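Local coordinates for pumilio homology domain family member 4 (Saccharomyces cerevisiae, PDB 3BWT), which binds single-stranded mRNA through its Pumilio homology domain, the part described here, and takes part in gene regulation, at residues L8-C19 and A39-Y50. Numbering follows the deposited sequence.
Sequences LDQYIGSIHSLC and AADAIFEETKDY
The carboxylate of Glu46 takes two backbone N-H groups, one from the Tyr11-Ser14 turn and one from Ile15, at the start of the short helix 15-18. Gly13 N donates to Glu46 OE2; this bond is modelled unusually short, so its exact geometry is doubtful. Ile15 N donates to Glu46 OE1 at 3.1 Å, from above the carboxylate plane. Both carboxylate oxygens are thus used, which should fix the rotation of the group. The N-H of Ser14, between these two donors, goes instead to Tyr11 O and closes a type II turn from Tyr11 to Ser14. The first turn of helix 15-18 is also tied by Ser17 OG, which donates to Ser14 O at 2.8 Å.

Apolar contacts fill the rest of the interface. Ile15 fits as a knob among Ala42, Ile43, Glu46 and Thr47. Its CG1 branch lies beside its own backbone N (chi1 -77°), and CD1 reaches Ala42 CB at 3.9 Å. Its CG2 meets Ile43 CG1 at 4.1 Å. Ile12 CD1 also touches Ala42 CB, and Leu8 CD1 rests on Ala39 CA at 3.7 Å. Thr47 OG1 donates back to Ile43 O, while its CG2 faces Cys19 SG at 4.0 Å. At the far end His16 NE2 lies over one face of the Tyr50 ring, with the planes inclined at 41°.

Leu28 of helix 22-34 packs against both Ile15 and Cys19. The contact spans Pumilio repeat 1 and the start of repeat 2, joining helix 15-18 to helix 37-47 at the N-terminal end of the all-helical, curved PUF superhelix.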
loop_
_atom_site.group_PDB
_atom_site.type_symbol
_atom_site.label_atom_id
_atom_site.label_comp_id
_atom_site.label_asym_id
_atom_site.label_seq_id
_atom_site.Cartn_x
_atom_site.Cartn_y
_atom_site.Cartn_z
ATOM N N LEU A 8 8.434 -24.195 33.206
ATOM C CA LEU A 8 7.049 -23.774 33.099
ATOM C C LEU A 8 6.284 -24.101 34.379
ATOM O O LEU A 8 5.548 -23.271 34.916
ATOM C CB LEU A 8 6.386 -24.455 31.904
ATOM C CG LEU A 8 5.268 -23.695 31.181
ATOM C CD1 LEU A 8 4.290 -24.662 30.544
ATOM C CD2 LEU A 8 4.530 -22.742 32.107
ATOM N N ASP A 9 6.477 -25.314 34.881
ATOM C CA ASP A 9 5.651 -25.809 35.976
ATOM C C ASP A 9 5.741 -24.987 37.257
ATOM O O ASP A 9 4.833 -25.018 38.080
ATOM C CB ASP A 9 5.942 -27.285 36.249
ATOM C CG ASP A 9 5.396 -28.187 35.164
ATOM O OD1 ASP A 9 4.597 -27.711 34.337
ATOM O OD2 ASP A 9 5.774 -29.379 35.134
ATOM N N GLN A 10 6.820 -24.237 37.427
ATOM C CA GLN A 10 6.960 -23.435 38.633
ATOM C C GLN A 10 6.184 -22.137 38.531
ATOM O O GLN A 10 6.075 -21.392 39.508
ATOM C CB GLN A 10 8.424 -23.155 38.955
ATOM C CG GLN A 10 9.184 -22.404 37.876
ATOM C CD GLN A 10 10.622 -22.146 38.271
ATOM O OE1 GLN A 10 10.911 -21.238 39.054
ATOM N NE2 GLN A 10 11.535 -22.947 37.735
ATOM N N TYR A 11 5.632 -21.863 37.356
ATOM C CA TYR A 11 4.945 -20.589 37.168
ATOM C C TYR A 11 3.437 -20.740 37.067
ATOM O O TYR A 11 2.708 -19.752 37.038
ATOM C CB TYR A 11 5.528 -19.829 35.975
ATOM C CG TYR A 11 6.914 -19.297 36.269
ATOM C CD1 TYR A 11 7.095 -18.281 37.197
ATOM C CD2 TYR A 11 8.042 -19.822 35.641
ATOM C CE1 TYR A 11 8.349 -17.787 37.491
ATOM C CE2 TYR A 11 9.316 -19.331 35.934
ATOM C CZ TYR A 11 9.460 -18.309 36.865
ATOM O OH TYR A 11 10.707 -17.793 37.177
ATOM N N ILE A 12 2.982 -21.987 37.034
ATOM C CA ILE A 12 1.564 -22.278 36.954
ATOM C C ILE A 12 0.825 -21.536 38.046
ATOM O O ILE A 12 1.158 -21.653 39.228
ATOM C CB ILE A 12 1.302 -23.781 37.078
ATOM C CG1 ILE A 12 1.954 -24.525 35.910
ATOM C CG2 ILE A 12 -0.190 -24.059 37.100
ATOM C CD1 ILE A 12 1.319 -24.235 34.563
ATOM N N GLY A 13 -0.174 -20.764 37.642
ATOM C CA GLY A 13 -0.928 -19.942 38.571
ATOM C C GLY A 13 -0.339 -18.554 38.720
ATOM O O GLY A 13 -0.865 -17.725 39.456
ATOM N N SER A 14 0.748 -18.293 38.002
ATOM C CA SER A 14 1.428 -17.008 38.089
ATOM C C SER A 14 1.942 -16.577 36.722
ATOM O O SER A 14 2.733 -15.642 36.609
ATOM C CB SER A 14 2.585 -17.097 39.081
ATOM O OG SER A 14 2.211 -17.860 40.217
ATOM N N ILE A 15 1.470 -17.259 35.686
ATOM C CA ILE A 15 1.911 -16.999 34.318
ATOM C C ILE A 15 1.656 -15.561 33.870
ATOM O O ILE A 15 2.506 -14.944 33.220
ATOM C CB ILE A 15 1.294 -18.014 33.317
ATOM C CG1 ILE A 15 2.043 -19.352 33.414
ATOM C CG2 ILE A 15 1.342 -17.462 31.895
ATOM C CD1 ILE A 15 1.346 -20.520 32.771
ATOM N N HIS A 16 0.499 -15.016 34.226
ATOM C CA HIS A 16 0.173 -13.664 33.791
ATOM C C HIS A 16 1.185 -12.663 34.315
ATOM O O HIS A 16 1.524 -11.703 33.628
ATOM C CB HIS A 16 -1.229 -13.263 34.235
ATOM C CG HIS A 16 -1.530 -11.812 34.035
ATOM N ND1 HIS A 16 -1.393 -10.879 35.040
ATOM C CD2 HIS A 16 -1.950 -11.130 32.942
ATOM C CE1 HIS A 16 -1.722 -9.685 34.578
ATOM N NE2 HIS A 16 -2.065 -9.811 33.307
ATOM N N SER A 17 1.667 -12.882 35.535
ATOM C CA SER A 17 2.600 -11.941 36.135
ATOM C C SER A 17 3.891 -11.856 35.319
ATOM O O SER A 17 4.609 -10.862 35.375
ATOM C CB SER A 17 2.903 -12.321 37.580
ATOM O OG SER A 17 3.912 -13.310 37.635
ATOM N N LEU A 18 4.184 -12.900 34.552
ATOM C CA LEU A 18 5.380 -12.921 33.722
ATOM C C LEU A 18 5.186 -12.128 32.438
ATOM O O LEU A 18 6.158 -11.795 31.757
ATOM C CB LEU A 18 5.736 -14.356 33.351
ATOM C CG LEU A 18 6.185 -15.321 34.443
ATOM C CD1 LEU A 18 6.527 -16.666 33.811
ATOM C CD2 LEU A 18 7.375 -14.757 35.199
ATOM N N CYS A 19 3.929 -11.842 32.103
ATOM C CA CYS A 19 3.587 -11.294 30.790
ATOM C C CYS A 19 3.797 -9.786 30.710
ATOM O O CYS A 19 3.592 -9.167 29.664
ATOM C CB CYS A 19 2.166 -11.683 30.405
ATOM S SG CYS A 19 1.947 -13.476 30.226
ATOM N N ALA A 39 2.205 -26.100 27.047
ATOM C CA ALA A 39 2.540 -24.692 27.229
ATOM C C ALA A 39 1.394 -23.814 26.739
ATOM O O ALA A 39 0.968 -22.900 27.445
ATOM C CB ALA A 39 3.823 -24.348 26.514
ATOM N N ALA A 40 0.887 -24.111 25.542
ATOM C CA ALA A 40 -0.236 -23.375 24.961
ATOM C C ALA A 40 -1.471 -23.405 25.864
ATOM O O ALA A 40 -2.155 -22.395 26.025
ATOM C CB ALA A 40 -0.578 -23.912 23.572
ATOM N N ASP A 41 -1.755 -24.565 26.452
ATOM C CA ASP A 41 -2.910 -24.702 27.326
ATOM C C ASP A 41 -2.746 -23.840 28.571
ATOM O O ASP A 41 -3.614 -23.044 28.921
ATOM C CB ASP A 41 -3.077 -26.157 27.756
ATOM C CG ASP A 41 -3.535 -27.059 26.634
ATOM O OD1 ASP A 41 -3.739 -26.576 25.497
ATOM O OD2 ASP A 41 -3.688 -28.269 26.903
ATOM N N ALA A 42 -1.624 -24.027 29.250
ATOM C CA ALA A 42 -1.367 -23.340 30.498
ATOM C C ALA A 42 -1.397 -21.837 30.279
ATOM O O ALA A 42 -1.977 -21.080 31.067
ATOM C CB ALA A 42 -0.020 -23.758 31.039
ATOM N N ILE A 43 -0.758 -21.409 29.200
ATOM C CA ILE A 43 -0.648 -19.994 28.915
ATOM C C ILE A 43 -1.978 -19.432 28.418
ATOM O O ILE A 43 -2.359 -18.319 28.773
ATOM C CB ILE A 43 0.512 -19.721 27.950
ATOM C CG1 ILE A 43 1.837 -19.955 28.682
ATOM C CG2 ILE A 43 0.443 -18.296 27.402
ATOM C CD1 ILE A 43 3.018 -20.133 27.773
ATOM N N PHE A 44 -2.697 -20.213 27.623
ATOM C CA PHE A 44 -4.029 -19.819 27.184
ATOM C C PHE A 44 -4.954 -19.616 28.382
ATOM O O PHE A 44 -5.652 -18.606 28.476
ATOM C CB PHE A 44 -4.617 -20.867 26.226
ATOM C CG PHE A 44 -6.096 -20.708 25.969
ATOM C CD1 PHE A 44 -6.560 -19.845 24.982
ATOM C CD2 PHE A 44 -7.026 -21.436 26.704
ATOM C CE1 PHE A 44 -7.923 -19.711 24.739
ATOM C CE2 PHE A 44 -8.386 -21.301 26.462
ATOM C CZ PHE A 44 -8.833 -20.441 25.483
ATOM N N GLU A 45 -4.962 -20.567 29.302
ATOM C CA GLU A 45 -5.865 -20.466 30.443
ATOM C C GLU A 45 -5.576 -19.261 31.338
ATOM O O GLU A 45 -6.497 -18.649 31.872
ATOM C CB GLU A 45 -5.870 -21.757 31.264
ATOM C CG GLU A 45 -6.414 -22.938 30.520
ATOM C CD GLU A 45 -7.870 -22.772 30.090
ATOM O OE1 GLU A 45 -8.539 -21.827 30.562
ATOM O OE2 GLU A 45 -8.345 -23.609 29.277
ATOM N N GLU A 46 -4.303 -18.917 31.504
ATOM C CA GLU A 46 -3.938 -17.827 32.406
ATOM C C GLU A 46 -3.866 -16.440 31.763
ATOM O O GLU A 46 -3.746 -15.446 32.476
ATOM C CB GLU A 46 -2.637 -18.140 33.151
ATOM C CG GLU A 46 -2.787 -19.284 34.133
ATOM C CD GLU A 46 -1.689 -19.323 35.154
ATOM O OE1 GLU A 46 -1.465 -18.288 35.809
ATOM O OE2 GLU A 46 -1.054 -20.390 35.307
ATOM N N THR A 47 -3.948 -16.362 30.435
ATOM C CA THR A 47 -3.897 -15.066 29.763
ATOM C C THR A 47 -5.139 -14.734 28.933
ATOM O O THR A 47 -5.280 -13.616 28.465
ATOM C CB THR A 47 -2.660 -14.919 28.854
ATOM O OG1 THR A 47 -2.895 -15.604 27.624
ATOM C CG2 THR A 47 -1.417 -15.474 29.515
ATOM N N LYS A 48 -6.041 -15.688 28.748
ATOM C CA LYS A 48 -7.211 -15.436 27.917
ATOM C C LYS A 48 -8.035 -14.214 28.355
ATOM O O LYS A 48 -8.553 -13.462 27.527
ATOM C CB LYS A 48 -8.094 -16.681 27.822
ATOM C CG LYS A 48 -8.717 -17.115 29.128
ATOM C CD LYS A 48 -9.391 -18.475 28.987
ATOM C CE LYS A 48 -10.022 -18.920 30.303
ATOM N NZ LYS A 48 -10.800 -20.165 30.096
ATOM N N ASP A 49 -8.155 -14.002 29.653
ATOM C CA ASP A 49 -8.991 -12.918 30.131
ATOM C C ASP A 49 -8.359 -11.556 29.890
ATOM O O ASP A 49 -9.017 -10.519 29.988
ATOM C CB ASP A 49 -9.290 -13.115 31.605
ATOM C CG ASP A 49 -10.337 -14.170 31.834
ATOM O OD1 ASP A 49 -11.382 -14.115 31.147
ATOM O OD2 ASP A 49 -10.115 -15.048 32.696
ATOM N N TYR A 50 -7.079 -11.569 29.561
ATOM C CA TYR A 50 -6.329 -10.341 29.429
ATOM C C TYR A 50 -5.748 -10.169 28.028
ATOM O O TYR A 50 -4.794 -9.426 27.840
ATOM C CB TYR A 50 -5.225 -10.330 30.482
ATOM C CG TYR A 50 -5.751 -10.653 31.854
ATOM C CD1 TYR A 50 -6.413 -9.691 32.605
ATOM C CD2 TYR A 50 -5.616 -11.927 32.390
ATOM C CE1 TYR A 50 -6.918 -9.986 33.859
ATOM C CE2 TYR A 50 -6.117 -12.233 33.654
ATOM C CZ TYR A 50 -6.767 -11.258 34.383
ATOM O OH TYR A 50 -7.264 -11.545 35.637
#